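Local coordinates for protein ribonucleoside triphosphate reductase (Lactobacillus leichmannii, PDB 1L1L) that reduces ribonucleoside triphosphates to their 2'-deoxy forms in a B12-dependent (class II) reaction, working as an allosterically regulated monomer, at residues A596-E601 and S684-P689; R574-D579 and T603-F608; F565-Y570 and K690-K695. One frame throughout, in Å; residues are numbered along the deposited sequence.

Overall arrangement
The chain enters this region at 565-570, the first partner of interaction 3, and runs straight on into strand 570-578, whose far half belongs to interaction 2. That contact is closed by strand 603-611 after only 23 intervening residues, among them helix 583-589 and strand 593-596. The loop 596-601, which follows strand 593-596 in the chain, meets 684-689 after 82 intervening residues, so interactions 1 and 2 cross. The closing partner of interaction 3, 690-695, follows 684-689 directly, and its loop encloses both other contacts. All three gather round one antiparallel sheet, ordered 593-596, 603-611, 570-578, 690-692, and Arg-574 links interaction 2 to both neighbours.

Interaction 1. Residues A596-E601 and S684-P689; sequences ADIYTE and SLQQAP
Leu-685 brings its CD2 methyl obliquely to the phenol end of Tyr-599, 3.8 Å from OH. Gln-686 adds little beyond its CB, which passes the same oxygen. From Gln-687 the backbone N donates to Tyr-599 OH (3.2 Å, 162°), so the phenol oxygen is an acceptor here. The ring edge also faces the carbonyl of Gln-687, with CE2 3.5 Å from its O. With CG anti to the backbone N (chi1 -166°) and the chain extended, the Gln-687 side chain runs antiparallel to that of Ile-598, whose CD1 lies 3.6 Å from Gln-687 CB, and delivers its amide to the backbone of the turn. NE2 donates almost straight to Ala-596 O (3.2 Å), which lies close to the amide plane, while OE1 accepts from Ile-598 N (3.2 Å), which supports the modelled flip. Asp-597 OD1 and Gln-687 OE1, two acceptors, sit 3.1 Å apart with no bond between them; OD1 accepts instead from Tyr-599 N (3.1 Å) in an Asx turn. The buried part of the contact, Gln-687 and Asp-597, lies against the sheet, both on Cys-605 of strand 603-611 and Gln-687 also on Arg-574 of strand 570-578.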
# COMPACT_ATOMS: atom_id res chain seq x y z
N ALA A 596 -31.03 -4.41 0.85
CA ALA A 596 -30.51 -3.43 1.78
C ALA A 596 -29.40 -4.12 2.58
O ALA A 596 -29.55 -5.28 2.97
CB ALA A 596 -31.62 -2.93 2.70
N ASP A 597 -28.29 -3.43 2.79
CA ASP A 597 -27.17 -3.99 3.55
C ASP A 597 -27.55 -3.91 5.03
O ASP A 597 -28.03 -2.88 5.49
CB ASP A 597 -25.91 -3.16 3.24
CG ASP A 597 -24.76 -3.45 4.19
OD1 ASP A 597 -24.56 -4.61 4.60
OD2 ASP A 597 -24.04 -2.48 4.50
N ILE A 598 -27.37 -5.00 5.75
CA ILE A 598 -27.73 -5.03 7.18
C ILE A 598 -26.64 -4.52 8.11
O ILE A 598 -26.90 -4.26 9.29
CB ILE A 598 -28.11 -6.46 7.63
CG1 ILE A 598 -26.91 -7.40 7.50
CG2 ILE A 598 -29.30 -6.96 6.83
CD1 ILE A 598 -27.24 -8.87 7.74
N TYR A 599 -25.42 -4.38 7.59
CA TYR A 599 -24.30 -3.92 8.41
C TYR A 599 -24.03 -2.42 8.36
O TYR A 599 -23.28 -1.89 9.18
CB TYR A 599 -23.02 -4.66 8.00
CG TYR A 599 -23.14 -6.16 8.06
CD1 TYR A 599 -23.44 -6.81 9.27
CD2 TYR A 599 -23.01 -6.93 6.91
CE1 TYR A 599 -23.62 -8.17 9.31
CE2 TYR A 599 -23.18 -8.30 6.94
CZ TYR A 599 -23.49 -8.92 8.15
OH TYR A 599 -23.70 -10.27 8.16
N THR A 600 -24.65 -1.73 7.41
CA THR A 600 -24.44 -0.30 7.27
C THR A 600 -25.71 0.40 6.83
O THR A 600 -26.43 -0.07 5.95
CB THR A 600 -23.35 0.01 6.21
OG1 THR A 600 -22.22 -0.85 6.43
CG2 THR A 600 -22.89 1.46 6.33
N GLU A 601 -25.98 1.53 7.46
CA GLU A 601 -27.17 2.32 7.17
C GLU A 601 -27.12 2.91 5.75
O GLU A 601 -26.05 3.20 5.23
CB GLU A 601 -27.26 3.44 8.20
CG GLU A 601 -28.54 4.24 8.15
CD GLU A 601 -28.75 5.05 9.41
OE1 GLU A 601 -27.75 5.59 9.93
OE2 GLU A 601 -29.91 5.17 9.86
N SER A 684 -19.45 -17.28 10.42
CA SER A 684 -20.69 -17.41 9.67
C SER A 684 -21.36 -16.05 9.60
O SER A 684 -21.90 -15.57 10.59
CB SER A 684 -21.63 -18.40 10.36
OG SER A 684 -22.83 -18.58 9.63
N LEU A 685 -21.31 -15.41 8.43
CA LEU A 685 -21.94 -14.10 8.27
C LEU A 685 -23.29 -14.30 7.61
O LEU A 685 -23.40 -15.01 6.61
CB LEU A 685 -21.07 -13.18 7.42
CG LEU A 685 -19.85 -12.55 8.10
CD1 LEU A 685 -19.05 -11.74 7.09
CD2 LEU A 685 -20.31 -11.66 9.24
N GLN A 686 -24.32 -13.69 8.18
CA GLN A 686 -25.67 -13.81 7.65
C GLN A 686 -25.77 -13.25 6.23
O GLN A 686 -26.50 -13.80 5.39
CB GLN A 686 -26.65 -13.11 8.58
CG GLN A 686 -28.10 -13.18 8.15
CD GLN A 686 -29.05 -13.10 9.34
OE1 GLN A 686 -28.83 -12.34 10.27
NE2 GLN A 686 -30.13 -13.88 9.29
N GLN A 687 -25.07 -12.16 5.96
CA GLN A 687 -25.07 -11.55 4.63
C GLN A 687 -23.61 -11.46 4.18
O GLN A 687 -23.03 -10.37 4.09
CB GLN A 687 -25.70 -10.15 4.70
CG GLN A 687 -26.06 -9.55 3.35
CD GLN A 687 -26.70 -8.17 3.48
OE1 GLN A 687 -26.04 -7.20 3.85
NE2 GLN A 687 -27.98 -8.09 3.18
N ALA A 688 -23.02 -12.62 3.90
CA ALA A 688 -21.62 -12.73 3.50
C ALA A 688 -21.18 -11.96 2.26
O ALA A 688 -21.86 -11.99 1.23
CB ALA A 688 -21.26 -14.20 3.33
N PRO A 689 -20.03 -11.27 2.34
CA PRO A 689 -19.52 -10.51 1.20
C PRO A 689 -19.13 -11.50 0.09
O PRO A 689 -19.08 -11.15 -1.08
CB PRO A 689 -18.31 -9.78 1.78
CG PRO A 689 -17.85 -10.69 2.86
CD PRO A 689 -19.16 -11.11 3.51

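Interaction 2. Residues R574-D579 and T603-F608; sequences RIRFQD and TTCVEF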
# COMPACT_ATOMS: atom_id res chain seq x y z
N ARG A 574 -20.76 -9.92 -2.95
CA ARG A 574 -21.56 -8.74 -2.68
C ARG A 574 -20.72 -7.46 -2.63
O ARG A 574 -19.73 -7.38 -1.90
CB ARG A 574 -22.31 -8.89 -1.35
CG ARG A 574 -23.37 -9.97 -1.35
CD ARG A 574 -24.15 -9.98 -0.04
NE ARG A 574 -25.32 -10.83 -0.14
CZ ARG A 574 -25.29 -12.15 -0.11
NH1 ARG A 574 -24.13 -12.78 0.03
NH2 ARG A 574 -26.41 -12.84 -0.25
N ILE A 575 -21.14 -6.47 -3.40
CA ILE A 575 -20.47 -5.18 -3.44
C ILE A 575 -21.44 -4.17 -2.84
O ILE A 575 -22.61 -4.11 -3.24
CB ILE A 575 -20.14 -4.77 -4.88
CG1 ILE A 575 -19.37 -5.90 -5.55
CG2 ILE A 575 -19.34 -3.49 -4.89
CD1 ILE A 575 -18.14 -6.34 -4.76
N ARG A 576 -20.97 -3.40 -1.86
CA ARG A 576 -21.81 -2.43 -1.19
C ARG A 576 -21.73 -1.04 -1.80
O ARG A 576 -20.63 -0.53 -2.08
CB ARG A 576 -21.45 -2.40 0.31
CG ARG A 576 -21.40 -3.81 0.87
CD ARG A 576 -21.64 -3.89 2.37
NE ARG A 576 -20.75 -3.02 3.12
CZ ARG A 576 -20.64 -3.04 4.45
NH1 ARG A 576 -19.80 -2.21 5.07
NH2 ARG A 576 -21.36 -3.90 5.16
N PHE A 577 -22.90 -0.44 -2.00
CA PHE A 577 -23.04 0.89 -2.58
C PHE A 577 -23.91 1.79 -1.71
O PHE A 577 -24.85 1.32 -1.07
CB PHE A 577 -23.76 0.84 -3.95
CG PHE A 577 -23.02 0.08 -5.01
CD1 PHE A 577 -23.10 -1.30 -5.09
CD2 PHE A 577 -22.22 0.76 -5.93
CE1 PHE A 577 -22.40 -2.01 -6.06
CE2 PHE A 577 -21.51 0.07 -6.91
CZ PHE A 577 -21.60 -1.32 -6.97
N GLN A 578 -23.60 3.08 -1.73
CA GLN A 578 -24.42 4.06 -1.02
C GLN A 578 -25.73 4.03 -1.80
O GLN A 578 -25.73 3.89 -3.03
CB GLN A 578 -23.78 5.45 -1.12
CG GLN A 578 -23.16 5.94 0.19
CD GLN A 578 -22.20 7.12 0.00
OE1 GLN A 578 -21.85 7.81 0.96
NE2 GLN A 578 -21.76 7.34 -1.24
N ASP A 579 -26.85 4.14 -1.09
CA ASP A 579 -28.16 4.12 -1.74
C ASP A 579 -28.33 5.19 -2.82
O ASP A 579 -29.21 5.08 -3.66
CB ASP A 579 -29.27 4.26 -0.70
CG ASP A 579 -29.49 2.99 0.10
OD1 ASP A 579 -30.39 2.99 0.96
OD2 ASP A 579 -28.77 1.99 -0.11
N THR A 603 -27.31 1.77 2.77
CA THR A 603 -26.40 1.12 1.85
C THR A 603 -27.12 -0.06 1.17
O THR A 603 -27.99 -0.70 1.77
CB THR A 603 -25.14 0.63 2.60
OG1 THR A 603 -24.39 1.76 3.07
CG2 THR A 603 -24.26 -0.22 1.72
N THR A 604 -26.76 -0.34 -0.08
CA THR A 604 -27.37 -1.42 -0.84
C THR A 604 -26.32 -2.43 -1.28
O THR A 604 -25.23 -2.05 -1.71
CB THR A 604 -28.06 -0.90 -2.15
OG1 THR A 604 -29.10 0.03 -1.83
CG2 THR A 604 -28.65 -2.05 -2.96
N CYS A 605 -26.64 -3.71 -1.16
CA CYS A 605 -25.73 -4.76 -1.58
C CYS A 605 -26.17 -5.17 -2.98
O CYS A 605 -27.36 -5.24 -3.27
CB CYS A 605 -25.85 -6.00 -0.69
SG CYS A 605 -24.93 -5.94 0.86
N VAL A 606 -25.20 -5.44 -3.84
CA VAL A 606 -25.50 -5.91 -5.18
C VAL A 606 -24.76 -7.24 -5.34
O VAL A 606 -23.54 -7.33 -5.10
CB VAL A 606 -25.06 -4.88 -6.25
CG1 VAL A 606 -25.38 -5.41 -7.65
CG2 VAL A 606 -25.77 -3.55 -6.01
N GLU A 607 -25.50 -8.28 -5.74
CA GLU A 607 -24.94 -9.61 -5.88
C GLU A 607 -24.35 -9.93 -7.26
O GLU A 607 -25.05 -9.90 -8.29
CB GLU A 607 -26.01 -10.64 -5.51
CG GLU A 607 -26.74 -10.25 -4.22
CD GLU A 607 -27.66 -11.32 -3.68
OE1 GLU A 607 -27.82 -12.37 -4.33
OE2 GLU A 607 -28.23 -11.09 -2.59
N PHE A 608 -23.05 -10.26 -7.27
CA PHE A 608 -22.35 -10.59 -8.52
C PHE A 608 -21.93 -12.06 -8.55
O PHE A 608 -21.06 -12.48 -7.78
CB PHE A 608 -21.07 -9.74 -8.68
CG PHE A 608 -21.32 -8.27 -8.84
CD1 PHE A 608 -21.68 -7.48 -7.74
CD2 PHE A 608 -21.20 -7.66 -10.09
CE1 PHE A 608 -21.91 -6.11 -7.89
CE2 PHE A 608 -21.43 -6.29 -10.25
CZ PHE A 608 -21.79 -5.51 -9.15
O HOH W 1 -30.61 0.51 2.05
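Arg-574, Thr-603 and Phe-577 have the most surface covered where these two antiparallel strands pair. Arg-574 lies alongside Glu-607 and points the same way, giving a salt bridge of 3.4 Å from NH2 to OE2 with the guanidinium and carboxylate planes 67° apart. The long, tilted bridge is one of several: Arg-574 makes salt bridges through NE to Glu-595 and NH2 to Glu-691, and NH1 hydrogen-bonds to Ala-688 O, while Glu-607 OE1 pairs with Arg-701. Glu-607 and Glu-595 bring like charges close, which Arg-574 probably offsets. In Thr-603, chi1 of -67° puts OG1, bonded to Glu-601 O, beside the backbone N and turns the methyl CG2 to the other strand, 3.2 Å from Phe-577 O and 3.8 Å from Arg-576 CB. Phe-577 holds the register through its backbone, N to Thr-604 O (2.8 Å) and O from Thr-604 N (2.7 Å); Ile-575 and Val-606 form the other hydrogen-bonded pair. On the face that carries Ile-575, Phe-577, Thr-604 and Val-606, Phe-577 CD1 lies 3.6 Å from Val-606 CG2, and the end of Phe-608 reaches Ile-575, CE1 to CG1 3.5 Å. Asp-579, just past strand 570-578, accepts from Thr-604 OG1 at OD2 (2.6 Å), above the carboxylate plane. Helix 583-589 covers Phe-577 and Val-606 through Leu-584, while strand 593-596 flanks 603-611 and strand 690-692 flanks 570-578.

Interaction 3. Residues F565-Y570 and K690-K695; sequences FHYGAY and KEPIDK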
# COMPACT_ATOMS: atom_id res chain seq x y z
N PHE A 565 -5.11 -17.77 -2.98
CA PHE A 565 -6.02 -18.71 -3.62
C PHE A 565 -7.39 -18.07 -3.57
O PHE A 565 -7.61 -17.09 -2.86
CB PHE A 565 -6.02 -20.03 -2.86
CG PHE A 565 -4.75 -20.82 -3.03
CD1 PHE A 565 -4.59 -21.68 -4.12
CD2 PHE A 565 -3.70 -20.69 -2.12
CE1 PHE A 565 -3.40 -22.38 -4.31
CE2 PHE A 565 -2.51 -21.39 -2.30
CZ PHE A 565 -2.36 -22.24 -3.40
N HIS A 566 -8.34 -18.62 -4.33
CA HIS A 566 -9.69 -18.07 -4.35
C HIS A 566 -10.48 -18.45 -3.10
O HIS A 566 -10.26 -19.52 -2.52
CB HIS A 566 -10.42 -18.57 -5.59
CG HIS A 566 -9.95 -17.94 -6.86
ND1 HIS A 566 -10.25 -16.64 -7.19
CD2 HIS A 566 -9.19 -18.43 -7.87
CE1 HIS A 566 -9.70 -16.35 -8.36
NE2 HIS A 566 -9.05 -17.42 -8.79
N TYR A 567 -11.38 -17.58 -2.69
CA TYR A 567 -12.21 -17.87 -1.53
C TYR A 567 -13.10 -19.07 -1.83
O TYR A 567 -13.41 -19.85 -0.94
CB TYR A 567 -13.06 -16.65 -1.16
CG TYR A 567 -13.97 -16.89 0.02
CD1 TYR A 567 -15.27 -17.37 -0.17
CD2 TYR A 567 -13.52 -16.69 1.32
CE1 TYR A 567 -16.09 -17.63 0.92
CE2 TYR A 567 -14.34 -16.95 2.41
CZ TYR A 567 -15.62 -17.42 2.20
OH TYR A 567 -16.44 -17.67 3.28
N GLY A 568 -13.48 -19.23 -3.10
CA GLY A 568 -14.33 -20.35 -3.51
C GLY A 568 -14.44 -20.49 -5.02
O GLY A 568 -14.24 -19.52 -5.75
N ALA A 569 -14.78 -21.68 -5.50
CA ALA A 569 -14.91 -21.95 -6.94
C ALA A 569 -16.05 -21.15 -7.58
O ALA A 569 -15.87 -20.50 -8.61
CB ALA A 569 -15.14 -23.44 -7.16
N TYR A 570 -17.21 -21.23 -6.95
CA TYR A 570 -18.39 -20.51 -7.42
C TYR A 570 -18.89 -19.72 -6.22
O TYR A 570 -19.13 -20.28 -5.15
CB TYR A 570 -19.46 -21.50 -7.87
CG TYR A 570 -19.05 -22.32 -9.07
CD1 TYR A 570 -19.06 -21.77 -10.35
CD2 TYR A 570 -18.64 -23.64 -8.93
CE1 TYR A 570 -18.67 -22.51 -11.46
CE2 TYR A 570 -18.24 -24.39 -10.03
CZ TYR A 570 -18.26 -23.82 -11.29
OH TYR A 570 -17.86 -24.56 -12.39
N LYS A 690 -18.85 -12.74 0.50
CA LYS A 690 -18.51 -13.82 -0.42
C LYS A 690 -19.23 -15.09 0.03
O LYS A 690 -18.84 -15.73 1.01
CB LYS A 690 -17.00 -14.06 -0.46
CG LYS A 690 -16.22 -12.93 -1.11
CD LYS A 690 -14.75 -13.30 -1.27
CE LYS A 690 -13.90 -12.09 -1.66
NZ LYS A 690 -12.45 -12.45 -1.77
N GLU A 691 -20.28 -15.44 -0.69
CA GLU A 691 -21.09 -16.61 -0.39
C GLU A 691 -20.86 -17.72 -1.41
O GLU A 691 -21.11 -17.54 -2.61
CB GLU A 691 -22.57 -16.21 -0.39
CG GLU A 691 -23.54 -17.29 0.06
CD GLU A 691 -24.99 -16.84 -0.10
OE1 GLU A 691 -25.25 -15.63 0.05
OE2 GLU A 691 -25.86 -17.70 -0.36
N PRO A 692 -20.37 -18.89 -0.97
CA PRO A 692 -20.13 -19.98 -1.91
C PRO A 692 -21.41 -20.67 -2.42
O PRO A 692 -22.37 -20.86 -1.67
CB PRO A 692 -19.22 -20.93 -1.13
CG PRO A 692 -19.66 -20.70 0.30
CD PRO A 692 -19.82 -19.20 0.36
N ILE A 693 -21.42 -21.02 -3.70
CA ILE A 693 -22.56 -21.69 -4.33
C ILE A 693 -22.06 -22.78 -5.27
O ILE A 693 -20.88 -22.79 -5.64
CB ILE A 693 -23.42 -20.69 -5.14
CG1 ILE A 693 -22.54 -19.99 -6.18
CG2 ILE A 693 -24.07 -19.69 -4.20
CD1 ILE A 693 -23.26 -19.02 -7.08
N ASP A 694 -22.94 -23.69 -5.66
CA ASP A 694 -22.56 -24.77 -6.57
C ASP A 694 -22.58 -24.26 -8.01
O ASP A 694 -23.07 -23.17 -8.28
CB ASP A 694 -23.51 -25.96 -6.43
CG ASP A 694 -24.96 -25.60 -6.70
OD1 ASP A 694 -25.26 -25.08 -7.80
OD2 ASP A 694 -25.81 -25.85 -5.82
N LYS A 695 -22.05 -25.05 -8.94
CA LYS A 695 -22.02 -24.64 -10.34
C LYS A 695 -23.42 -24.37 -10.88
O LYS A 695 -23.64 -23.38 -11.57
CB LYS A 695 -21.34 -25.70 -11.20
CG LYS A 695 -21.17 -25.25 -12.65
CD LYS A 695 -20.43 -26.26 -13.51
CE LYS A 695 -20.20 -25.71 -14.92
NZ LYS A 695 -19.44 -26.65 -15.79
O HOH W 2 -19.77 -16.92 3.38
O HOH W 3 -18.22 -23.29 -4.93
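Tyr-567 turns its ring toward Lys-690 with CG anti to the backbone N (chi1 179°), whereas Tyr-570, with CG anti to the carbonyl carbon (chi1 -65°), swings its ring over Lys-695. In the first pair Lys-690 CB sits over the ring face of Tyr-567, offset toward the rim, 4.1 Å from the centroid, and Pro-692 CD meets the ring edge. In the second, Lys-695 CA stands 3.7 Å from the Tyr-570 centroid and only 8° off the ring normal, a well-centred CH-pi contact. The extended Lys-695 chain runs on past the phenol, with CD 3.3 Å from Tyr-570 OH. Ile-693 N donates nearly straight to Tyr-570 O (2.8 Å), from above the carbonyl plane. Water 3 accepts from Tyr-570 N (3.1 Å) and donates to Ile-693 O (2.8 Å), so a water joins the two backbones beside the direct bond. Here the chain leads from edge strand 690-692 of the antiparallel sheet into helix 695-704, with Asp-694 as N-cap (OD1 to Thr-697 N). The lysines therefore meet the tyrosines through aliphatic carbon rather than charge; Asp-616 OD1 holds the Tyr-570 phenol by a hydrogen bond, and its OD2 is only a weak, distant partner of Lys-695 NZ.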